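PDB 3I4G: SusD-like carbohydrate binding protein BF1063 from Bacteroides fragilis NCTC 9343, which probably binds carbohydrate at the outer membrane as a SusD-family lipoprotein. Local coordinates for residues A416-A421 with R441-I446; Y394-V399 with M459-A464. One frame throughout, in Å; residues are numbered along the deposited sequence.

Contact 1 of 2, residues A416-A421 with R441-I446; sequences AVRGRA and RHERRI
The backbones of R418 and E443, in the last turn of helix 414-418 and in the C-terminal half of helix 433-447, stand 8.5 Å apart from CA to CA, a gap bridged by side chains alone. The bond is a salt bridge in which NH1 of R418 gives a hydrogen bond to OE1 of E443 at 2.8 Å. Its N-H...O angle of 145° shows a noticeable bend; the oxygen lies near the guanidinium plane and is met on its syn side, though from somewhat out of the carboxylate plane. Carboxylate and guanidinium planes stand 86° apart, and NH1 alone bonds to E443. The arginine chain bends at chi3 (66°), which folds NH1 back toward OE1 while CG of R418 lies 3.3 Å from OE2 of E443. V417 CG1 comes only loosely alongside, 4.4 Å from that same OE2.

All three touching residues are buried in this helical part of a SusD-family protein, and the charges are shared further: OE2 of E443 forms a salt bridge with R318, and NH2 of R418 one with E292, while NE of R418 bonds to the carbonyl of P426. Helix 317-322 thus borders both partners through R318, and helix 387-400 packs against V417 through A388 and against E443 through L392.

Contact 2 of 2, residues Y394-V399 with M459-A464; sequences YLECLV and MRWGIA
E396 of helix 387-400 reaches the last turn of helix 454-461 with its carboxylate, which R460 and W461 hold by three hydrogen bonds. The CA atoms of E396 and W461 are 11.4 Å apart, a span bridged from both sides: on E396, CG anti to the backbone N and an extended chain beyond it (chi2 180°) carry the carboxylate out to its donors. R460 approaches from the opposite direction; its CG sits between the backbone N and the carbonyl carbon (chi1 71°), and from there to NE the chain is straight. Its guanidinium meets the carboxylate end-on, with the planes 30° apart. NH2 of R460 donates to OE1 of E396 at 2.9 Å, almost linearly and on the syn lone pair, whereas NH1 of R460 reaches OE2 of E396 at 2.9 Å from above the carboxylate plane, a more bent bond. W461 supplies the third donor, its NE1 lying 2.9 Å from OE2 of E396, with that oxygen close to the indole plane. The two donors of OE2 arrive from opposite faces of the carboxylate, which should restrict its rotation. NE1 of W461 also lies over one face of the R460 guanidinium, toward its rim.

Just beyond W461, G462 leaves helical geometry with positive phi in a Schellman motif. D457 forms a salt bridge with NE of R460. This polar bridge joins helices distant in sequence within the helical part of the SusD-family fold: helix 214-227 flanks helix 387-400, with W214 against E396, while helix 433-447 borders both segments, V440 touching L395 and R444 touching W461.

Contacts 1 and 2 have centres 15 Å apart, each about 16 Å from the centre of the chain, and all four segments belong to the SusD-family part of the protein. Along the sequence the order is 394-399, 416-421, 441-446, 459-464, so both segments of contact 1 lie between the two of contact 2. They meet where helix 433-447 is followed by helix 454-461: R441 makes a cation-pi contact with W461, its NH2 3.5 Å from CD1 of W461, and R444 CD lies 3.9 Å from W461 CZ2. R444 NE and R460 NH2 are like charges 3.5 Å apart, with D457 paired to both arginines. Together the contacts tie four helices of this region through buried or partly buried charges.

Contact 1 of 2, residues A416-A421 with R441-I446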
# COMPACT_ATOMS: atom_id res chain seq x y z
N ALA A 416 12.89 7.67 15.52
CA ALA A 416 13.83 7.31 14.46
C ALA A 416 13.19 7.59 13.10
O ALA A 416 13.87 8.04 12.16
CB ALA A 416 14.25 5.85 14.59
N VAL A 417 11.88 7.36 12.99
CA VAL A 417 11.14 7.67 11.77
C VAL A 417 11.02 9.17 11.60
O VAL A 417 11.38 9.72 10.56
CB VAL A 417 9.75 7.03 11.81
CG1 VAL A 417 8.90 7.44 10.63
CG2 VAL A 417 9.92 5.50 11.83
N ARG A 418 10.64 9.87 12.66
CA ARG A 418 10.53 11.33 12.57
C ARG A 418 11.88 12.04 12.41
O ARG A 418 11.98 13.12 11.82
CB ARG A 418 9.81 11.89 13.79
CG ARG A 418 8.33 11.52 13.81
CD ARG A 418 7.63 11.91 15.08
NE ARG A 418 7.55 13.34 15.30
CZ ARG A 418 6.62 14.15 14.78
NH1 ARG A 418 5.71 13.69 13.91
NH2 ARG A 418 6.65 15.43 15.08
N GLY A 419 12.91 11.43 12.98
CA GLY A 419 14.26 11.98 13.00
C GLY A 419 15.07 11.76 11.75
O GLY A 419 16.20 12.22 11.67
N ARG A 420 14.51 11.06 10.77
CA ARG A 420 15.13 10.87 9.49
C ARG A 420 15.68 12.22 9.03
O ARG A 420 14.96 13.21 9.10
CB ARG A 420 14.04 10.34 8.52
CG ARG A 420 14.53 9.98 7.17
CD ARG A 420 13.41 9.85 6.18
NE ARG A 420 12.42 8.83 6.51
CZ ARG A 420 12.55 7.55 6.20
NH1 ARG A 420 13.65 7.07 5.65
NH2 ARG A 420 11.57 6.70 6.51
N ALA A 421 16.90 12.30 8.54
CA ALA A 421 17.50 13.62 8.24
C ALA A 421 16.70 14.52 7.31
O ALA A 421 16.66 15.74 7.50
CB ALA A 421 18.91 13.43 7.67
N ARG A 441 -0.89 5.86 15.36
CA ARG A 441 -1.75 5.68 14.18
C ARG A 441 -1.59 6.84 13.24
O ARG A 441 -1.52 6.65 12.02
CB ARG A 441 -3.22 5.53 14.55
CG ARG A 441 -3.49 4.23 15.27
CD ARG A 441 -4.97 3.99 15.43
NE ARG A 441 -5.23 2.71 16.10
CZ ARG A 441 -6.44 2.24 16.35
NH1 ARG A 441 -7.50 2.97 16.07
NH2 ARG A 441 -6.59 1.03 16.91
N HIS A 442 -1.52 8.04 13.80
CA HIS A 442 -1.34 9.22 12.97
C HIS A 442 0.04 9.23 12.30
O HIS A 442 0.16 9.57 11.11
CB HIS A 442 -1.52 10.49 13.80
CG HIS A 442 -1.29 11.72 13.02
ND1 HIS A 442 -0.11 12.43 13.08
CD2 HIS A 442 -2.05 12.33 12.08
CE1 HIS A 442 -0.17 13.44 12.21
NE2 HIS A 442 -1.35 13.41 11.62
N GLU A 443 1.10 8.88 13.03
CA GLU A 443 2.41 8.87 12.44
C GLU A 443 2.47 7.86 11.31
O GLU A 443 3.08 8.11 10.29
CB GLU A 443 3.48 8.59 13.50
CG GLU A 443 4.88 8.78 12.98
CD GLU A 443 5.18 10.25 12.66
OE1 GLU A 443 4.63 11.18 13.31
OE2 GLU A 443 6.01 10.49 11.77
N ARG A 444 1.86 6.70 11.52
CA ARG A 444 1.81 5.70 10.52
C ARG A 444 1.10 6.23 9.26
O ARG A 444 1.52 6.00 8.13
CB ARG A 444 1.11 4.46 11.09
CG ARG A 444 1.06 3.32 10.19
CD ARG A 444 0.32 2.15 10.92
NE ARG A 444 0.21 1.04 10.02
CZ ARG A 444 1.01 -0.00 9.96
NH1 ARG A 444 2.03 -0.16 10.81
NH2 ARG A 444 0.76 -0.88 9.03
N ARG A 445 -0.01 6.94 9.44
CA ARG A 445 -0.74 7.55 8.31
C ARG A 445 0.17 8.46 7.51
O ARG A 445 0.24 8.38 6.28
CB ARG A 445 -1.94 8.35 8.82
CG ARG A 445 -2.76 8.89 7.71
CD ARG A 445 -3.92 9.75 8.12
NE ARG A 445 -4.76 10.03 6.93
CZ ARG A 445 -5.84 10.79 6.92
NH1 ARG A 445 -6.26 11.41 8.00
NH2 ARG A 445 -6.50 10.95 5.78
N ILE A 446 0.89 9.33 8.19
CA ILE A 446 1.77 10.26 7.50
C ILE A 446 2.95 9.57 6.84
O ILE A 446 3.23 9.74 5.66
CB ILE A 446 2.29 11.34 8.49
CG1 ILE A 446 1.14 12.18 9.06
CG2 ILE A 446 3.35 12.23 7.83
CD1 ILE A 446 0.20 12.78 8.04

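Contact 2 of 2, residues Y394-V399 with M459-A464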
# COMPACT_ATOMS: atom_id res chain seq x y z
N TYR A 394 6.09 -2.23 15.67
CA TYR A 394 6.57 -2.64 16.98
C TYR A 394 5.94 -1.79 18.08
O TYR A 394 5.40 -2.30 19.04
CB TYR A 394 8.09 -2.56 17.01
CG TYR A 394 8.72 -2.86 18.35
CD1 TYR A 394 8.49 -4.05 19.02
CD2 TYR A 394 9.59 -1.96 18.95
CE1 TYR A 394 9.06 -4.30 20.23
CE2 TYR A 394 10.22 -2.24 20.14
CZ TYR A 394 9.93 -3.40 20.79
OH TYR A 394 10.56 -3.66 21.99
N LEU A 395 6.01 -0.46 17.91
CA LEU A 395 5.47 0.46 18.90
C LEU A 395 3.95 0.27 19.03
O LEU A 395 3.44 0.23 20.15
CB LEU A 395 5.82 1.89 18.54
CG LEU A 395 5.37 2.96 19.55
CD1 LEU A 395 5.90 2.68 20.96
CD2 LEU A 395 5.80 4.34 19.06
N GLU A 396 3.22 0.17 17.93
CA GLU A 396 1.77 -0.06 18.00
C GLU A 396 1.48 -1.31 18.80
O GLU A 396 0.60 -1.33 19.65
CB GLU A 396 1.16 -0.15 16.60
CG GLU A 396 -0.33 -0.48 16.59
CD GLU A 396 -0.97 -0.57 15.24
OE1 GLU A 396 -0.36 -0.27 14.20
OE2 GLU A 396 -2.16 -0.95 15.26
N CYS A 397 2.21 -2.38 18.53
CA CYS A 397 2.00 -3.66 19.22
C CYS A 397 2.29 -3.53 20.72
O CYS A 397 1.55 -4.10 21.54
CB CYS A 397 2.82 -4.79 18.59
SG CYS A 397 2.23 -5.32 16.98
N LEU A 398 3.36 -2.85 21.09
CA LEU A 398 3.66 -2.67 22.52
C LEU A 398 2.54 -1.92 23.22
O LEU A 398 2.13 -2.29 24.33
CB LEU A 398 4.96 -1.91 22.74
CG LEU A 398 6.25 -2.58 22.32
CD1 LEU A 398 7.40 -1.55 22.52
CD2 LEU A 398 6.53 -3.86 23.10
N VAL A 399 2.07 -0.84 22.60
CA VAL A 399 0.97 -0.05 23.15
C VAL A 399 -0.29 -0.91 23.33
O VAL A 399 -0.90 -0.95 24.40
CB VAL A 399 0.63 1.11 22.26
CG1 VAL A 399 -0.72 1.78 22.68
CG2 VAL A 399 1.79 2.12 22.27
N MSE A 459 -9.33 -0.65 7.98
CA MSE A 459 -10.12 -1.88 8.10
C MSE A 459 -9.79 -2.66 9.37
O MSE A 459 -10.69 -2.95 10.16
CB MSE A 459 -9.90 -2.72 6.85
CG MSE A 459 -10.53 -2.14 5.55
SE MSE A 459 -12.41 -2.40 5.36
CE MSE A 459 -12.29 -4.19 4.57
N ARG A 460 -8.51 -2.96 9.60
CA ARG A 460 -8.12 -3.76 10.79
C ARG A 460 -8.41 -3.00 12.07
O ARG A 460 -8.76 -3.61 13.11
CB ARG A 460 -6.65 -4.22 10.76
CG ARG A 460 -5.63 -3.13 10.99
CD ARG A 460 -4.25 -3.59 10.66
NE ARG A 460 -3.28 -2.50 10.77
CZ ARG A 460 -2.65 -2.15 11.89
NH1 ARG A 460 -2.87 -2.75 13.05
NH2 ARG A 460 -1.77 -1.15 11.83
N TRP A 461 -8.26 -1.68 12.08
CA TRP A 461 -8.54 -0.88 13.26
C TRP A 461 -10.03 -0.73 13.54
O TRP A 461 -10.43 -0.29 14.60
CB TRP A 461 -7.94 0.53 13.13
CG TRP A 461 -6.45 0.59 13.16
CD1 TRP A 461 -5.60 -0.24 13.84
CD2 TRP A 461 -5.63 1.60 12.56
NE1 TRP A 461 -4.31 0.19 13.66
CE2 TRP A 461 -4.30 1.32 12.89
CE3 TRP A 461 -5.90 2.73 11.77
CZ2 TRP A 461 -3.24 2.09 12.45
CZ3 TRP A 461 -4.84 3.50 11.32
CH2 TRP A 461 -3.53 3.17 11.67
N GLY A 462 -10.88 -1.04 12.58
CA GLY A 462 -12.31 -0.86 12.80
C GLY A 462 -12.73 0.62 12.82
O GLY A 462 -13.70 1.00 13.48
N ILE A 463 -11.98 1.45 12.10
CA ILE A 463 -12.34 2.87 11.96
C ILE A 463 -12.73 3.24 10.53
O ILE A 463 -13.08 4.39 10.26
CB ILE A 463 -11.24 3.83 12.47
CG1 ILE A 463 -10.02 3.87 11.55
CG2 ILE A 463 -10.83 3.46 13.93
CD1 ILE A 463 -8.99 4.95 11.97
N ALA A 464 -12.68 2.29 9.59
CA ALA A 464 -13.10 2.57 8.23
C ALA A 464 -14.50 3.11 8.16
O ALA A 464 -14.77 4.01 7.36
CB ALA A 464 -13.00 1.28 7.38